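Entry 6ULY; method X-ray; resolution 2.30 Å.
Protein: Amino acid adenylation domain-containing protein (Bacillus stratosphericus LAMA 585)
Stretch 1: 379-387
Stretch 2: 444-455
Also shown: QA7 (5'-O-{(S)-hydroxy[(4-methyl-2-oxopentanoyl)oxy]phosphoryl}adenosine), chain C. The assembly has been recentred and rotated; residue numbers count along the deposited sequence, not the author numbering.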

# COMPACT_ATOMS: atom_id res chain seq x y z
N SER A 379 -28.23 -8.49 5.00
CA SER A 379 -29.04 -7.34 4.64
C SER A 379 -28.13 -6.19 4.25
O SER A 379 -27.24 -5.81 5.02
CB SER A 379 -29.97 -6.93 5.78
OG SER A 379 -30.98 -7.90 5.99
N PHE A 380 -28.36 -5.63 3.07
CA PHE A 380 -27.60 -4.49 2.58
C PHE A 380 -28.52 -3.29 2.39
O PHE A 380 -29.70 -3.44 2.05
CB PHE A 380 -26.91 -4.81 1.25
CG PHE A 380 -25.96 -5.98 1.32
CD1 PHE A 380 -24.74 -5.85 1.95
CD2 PHE A 380 -26.29 -7.19 0.74
CE1 PHE A 380 -23.86 -6.92 2.01
CE2 PHE A 380 -25.41 -8.26 0.79
CZ PHE A 380 -24.20 -8.12 1.44
N THR A 381 -27.97 -2.11 2.61
CA THR A 381 -28.69 -0.86 2.39
C THR A 381 -28.44 -0.39 0.97
O THR A 381 -27.30 -0.14 0.58
CB THR A 381 -28.24 0.20 3.39
OG1 THR A 381 -28.44 -0.27 4.73
CG2 THR A 381 -29.03 1.49 3.17
N GLU A 382 -29.52 -0.27 0.19
CA GLU A 382 -29.40 0.29 -1.15
C GLU A 382 -28.90 1.72 -1.07
O GLU A 382 -29.29 2.50 -0.19
CB GLU A 382 -30.75 0.24 -1.87
CG GLU A 382 -31.23 -1.16 -2.20
CD GLU A 382 -32.50 -1.15 -3.04
OE1 GLU A 382 -33.61 -1.07 -2.46
OE2 GLU A 382 -32.39 -1.22 -4.29
N LEU A 383 -28.01 2.08 -2.00
CA LEU A 383 -27.44 3.42 -2.05
C LEU A 383 -28.00 4.24 -3.20
O LEU A 383 -27.63 5.41 -3.35
CB LEU A 383 -25.91 3.34 -2.14
CG LEU A 383 -25.27 2.53 -1.00
CD1 LEU A 383 -23.75 2.58 -1.08
CD2 LEU A 383 -25.74 3.02 0.38
N GLY A 384 -28.88 3.67 -4.01
CA GLY A 384 -29.70 4.45 -4.93
C GLY A 384 -29.12 4.53 -6.33
O GLY A 384 -28.08 3.94 -6.66
N LYS A 385 -29.83 5.28 -7.16
CA LYS A 385 -29.46 5.46 -8.55
C LYS A 385 -28.34 6.49 -8.68
O LYS A 385 -28.20 7.37 -7.83
CB LYS A 385 -30.66 5.92 -9.37
CG LYS A 385 -31.78 4.90 -9.47
CD LYS A 385 -32.71 5.20 -10.64
CE LYS A 385 -33.77 4.12 -10.79
NZ LYS A 385 -34.61 3.99 -9.57
N PRO A 386 -27.55 6.40 -9.75
CA PRO A 386 -26.53 7.42 -9.97
C PRO A 386 -27.16 8.79 -10.16
O PRO A 386 -28.27 8.92 -10.67
CB PRO A 386 -25.83 6.95 -11.26
CG PRO A 386 -26.24 5.54 -11.45
CD PRO A 386 -27.58 5.39 -10.82
N ILE A 387 -26.42 9.82 -9.75
CA ILE A 387 -26.86 11.19 -10.00
C ILE A 387 -26.76 11.45 -11.49
O ILE A 387 -26.06 10.71 -12.20
CB ILE A 387 -26.03 12.20 -9.19
CG1 ILE A 387 -24.55 12.11 -9.55
CG2 ILE A 387 -26.24 11.98 -7.69
CD1 ILE A 387 -23.70 13.19 -8.88
C01 QA7 C . -21.15 10.18 0.39
C02 QA7 C . -19.85 10.73 0.84
C03 QA7 C . -19.63 12.09 0.23
C04 QA7 C . -18.85 9.66 0.56
C05 QA7 C . -17.51 10.07 0.02
C06 QA7 C . -16.28 9.57 0.70
C10 QA7 C . -14.41 6.78 -0.20
C11 QA7 C . -14.57 5.46 0.17
C12 QA7 C . -15.30 4.67 -1.00
C13 QA7 C . -15.90 3.77 -0.42
C14 QA7 C . -16.24 4.31 1.10
C16 QA7 C . -18.14 5.74 0.93
C18 QA7 C . -19.74 4.41 1.38
C19 QA7 C . -20.94 3.75 1.65
C21 QA7 C . -19.82 1.85 1.98
C23 QA7 C . -18.61 3.71 1.44
N15 QA7 C . -17.62 4.57 1.16
N17 QA7 C . -19.43 5.66 1.05
N20 QA7 C . -20.93 2.49 1.93
N22 QA7 C . -18.69 2.41 1.75
N24 QA7 C . -22.14 4.46 1.58
O07 QA7 C . -15.04 9.79 0.20
O09 QA7 C . -13.75 7.51 0.76
O25 QA7 C . -15.56 5.34 1.29
O26 QA7 C . -15.13 2.58 -0.17
O27 QA7 C . -14.43 4.18 -2.12
O28 QA7 C . -13.18 9.78 1.71
O29 QA7 C . -12.77 9.32 -0.44
O30 QA7 C . -16.39 8.98 1.65
O31 QA7 C . -17.45 10.71 -0.91
P08 QA7 C . -13.68 9.07 0.59
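Stretch 2 444-455: GFLHEGRLTLTG

The most unusual feature of this contact is a water built into the gap between two backbones. Where the chains stand too far apart for direct pairing, water 1 donates to T381 O at 2.8 Å and to L453 O at 2.9 Å, tying the two carbonyls together.

Stretch 2 is a hairpin. Strand 444-447 runs up to a type I' turn from H447 to R450, and strand 450-455 returns. The arms pair through F445 N to T452 O and T452 N to F445 O, both 2.9 Å, while H447 N to R450 O and R450 N to H447 O, both 3.0 Å, close the turn. E448 and G449 both take positive phi, at 57° and 78°, which at G449 favours glycine.

The returning strand is the one that lies on stretch 1. Its N-to-C direction makes 126° with that of strand 379-381, a strongly oblique crossing, nearer antiparallel than parallel, with a closest axial approach of 6.8 Å. Direct backbone bonding comes further along stretch 1, at L383 and G384: L383 N donates to L451 O at 2.8 Å, and L451 N donates to G384 O at 2.9 Å. G384 O also receives a CA-H...O contact from R450 CA at 3.3 Å. The register places E382 beside T452, with CA atoms 4.8 Å apart, and K385 beside R450, with CA atoms 4.3 Å apart. G384 has phi 96° and psi -178°, where a CB would jam against the preceding carbonyl, so the backbone itself calls for glycine.

E382 leaves its CA sideways, but its m, t chain brings the carboxylate to R450. The salt bridge has E382 OE2 accepting from R450 NE at 2.8 Å and, less straight, from R450 NH2 at 3.2 Å. K385 packs its aliphatic part on the same arginine, K385 CG to R450 CG at 3.6 Å, although the like charges K385 NZ and R450 NH1 are only 3.9 Å apart.

At the other end F380 points toward stretch 2. F380 CB meets T452 CG2 at 3.4 Å, and T454 CG2 sits over one face of the F380 ring, 3.7 Å from its centroid in a CH-pi contact. F380 CD2 approaches the edge of the F445 ring at F445 CE2, 4.3 Å away. L383 CD1 touches L453 CD2 at 4.1 Å, and the same two atoms reach the ligand, at 3.6 Å from QA7 N24 and 3.7 Å from QA7 C21 respectively, so one leucine from each stretch borders the adenine.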

# COMPACT_ATOMS: atom_id res chain seq x y z
N GLY A 444 -19.81 -4.46 -5.04
CA GLY A 444 -21.24 -4.27 -4.91
C GLY A 444 -21.97 -4.82 -6.11
O GLY A 444 -21.39 -5.53 -6.93
N PHE A 445 -23.25 -4.49 -6.19
CA PHE A 445 -24.08 -4.94 -7.29
C PHE A 445 -25.05 -3.83 -7.67
O PHE A 445 -25.22 -2.85 -6.94
CB PHE A 445 -24.84 -6.22 -6.94
CG PHE A 445 -25.75 -6.09 -5.76
CD1 PHE A 445 -27.08 -5.75 -5.93
CD2 PHE A 445 -25.27 -6.29 -4.47
CE1 PHE A 445 -27.92 -5.62 -4.84
CE2 PHE A 445 -26.11 -6.16 -3.38
CZ PHE A 445 -27.44 -5.83 -3.57
N LEU A 446 -25.67 -3.98 -8.83
CA LEU A 446 -26.73 -3.10 -9.29
C LEU A 446 -28.04 -3.87 -9.29
O LEU A 446 -28.07 -5.07 -9.62
CB LEU A 446 -26.42 -2.55 -10.68
CG LEU A 446 -25.46 -1.36 -10.72
CD1 LEU A 446 -24.94 -1.10 -12.12
CD2 LEU A 446 -26.13 -0.11 -10.17
N HIS A 447 -29.11 -3.20 -8.90
CA HIS A 447 -30.43 -3.81 -8.82
C HIS A 447 -31.44 -2.73 -9.16
O HIS A 447 -31.57 -1.75 -8.42
CB HIS A 447 -30.68 -4.39 -7.43
CG HIS A 447 -32.07 -4.90 -7.22
ND1 HIS A 447 -32.43 -6.21 -7.44
CD2 HIS A 447 -33.20 -4.27 -6.81
CE1 HIS A 447 -33.71 -6.37 -7.18
NE2 HIS A 447 -34.21 -5.21 -6.80
N GLU A 448 -32.14 -2.89 -10.29
CA GLU A 448 -33.06 -1.86 -10.78
C GLU A 448 -32.34 -0.53 -10.98
O GLU A 448 -32.92 0.54 -10.77
CB GLU A 448 -34.25 -1.69 -9.84
CG GLU A 448 -35.06 -2.96 -9.61
CD GLU A 448 -35.71 -3.49 -10.88
OE1 GLU A 448 -36.13 -2.67 -11.72
OE2 GLU A 448 -35.80 -4.73 -11.03
N GLY A 449 -31.07 -0.59 -11.39
CA GLY A 449 -30.29 0.60 -11.62
C GLY A 449 -29.76 1.27 -10.38
O GLY A 449 -29.18 2.35 -10.48
N ARG A 450 -29.95 0.66 -9.21
CA ARG A 450 -29.53 1.23 -7.94
C ARG A 450 -28.34 0.46 -7.40
O ARG A 450 -28.35 -0.77 -7.36
CB ARG A 450 -30.69 1.21 -6.94
CG ARG A 450 -31.94 1.95 -7.44
CD ARG A 450 -33.03 2.01 -6.39
NE ARG A 450 -33.54 0.69 -6.03
CZ ARG A 450 -34.64 0.13 -6.53
NH1 ARG A 450 -35.37 0.77 -7.43
NH2 ARG A 450 -35.00 -1.08 -6.12
N LEU A 451 -27.30 1.19 -6.99
CA LEU A 451 -26.07 0.58 -6.52
C LEU A 451 -26.22 0.14 -5.07
O LEU A 451 -26.85 0.81 -4.25
CB LEU A 451 -24.91 1.57 -6.63
CG LEU A 451 -23.58 1.14 -6.02
CD1 LEU A 451 -22.97 -0.02 -6.81
CD2 LEU A 451 -22.63 2.32 -5.98
N THR A 452 -25.62 -1.00 -4.74
CA THR A 452 -25.54 -1.48 -3.37
C THR A 452 -24.13 -2.00 -3.13
O THR A 452 -23.71 -2.96 -3.78
CB THR A 452 -26.58 -2.57 -3.09
OG1 THR A 452 -27.90 -2.02 -3.18
CG2 THR A 452 -26.39 -3.16 -1.71
N LEU A 453 -23.40 -1.34 -2.24
CA LEU A 453 -22.05 -1.77 -1.91
C LEU A 453 -22.09 -2.93 -0.92
O LEU A 453 -22.92 -2.96 -0.01
CB LEU A 453 -21.25 -0.61 -1.32
CG LEU A 453 -20.33 0.14 -2.29
CD1 LEU A 453 -21.01 0.37 -3.62
CD2 LEU A 453 -19.90 1.46 -1.69
N THR A 454 -21.20 -3.90 -1.12
CA THR A 454 -21.11 -5.08 -0.28
C THR A 454 -19.74 -5.29 0.35
O THR A 454 -19.63 -6.09 1.28
CB THR A 454 -21.48 -6.34 -1.08
OG1 THR A 454 -20.62 -6.45 -2.22
CG2 THR A 454 -22.93 -6.29 -1.54
N GLY A 455 -18.71 -4.60 -0.12
CA GLY A 455 -17.38 -4.79 0.42
C GLY A 455 -16.35 -4.04 -0.40
O GLY A 455 -16.69 -3.20 -1.24
O HOH W 1 -24.57 -0.65 0.53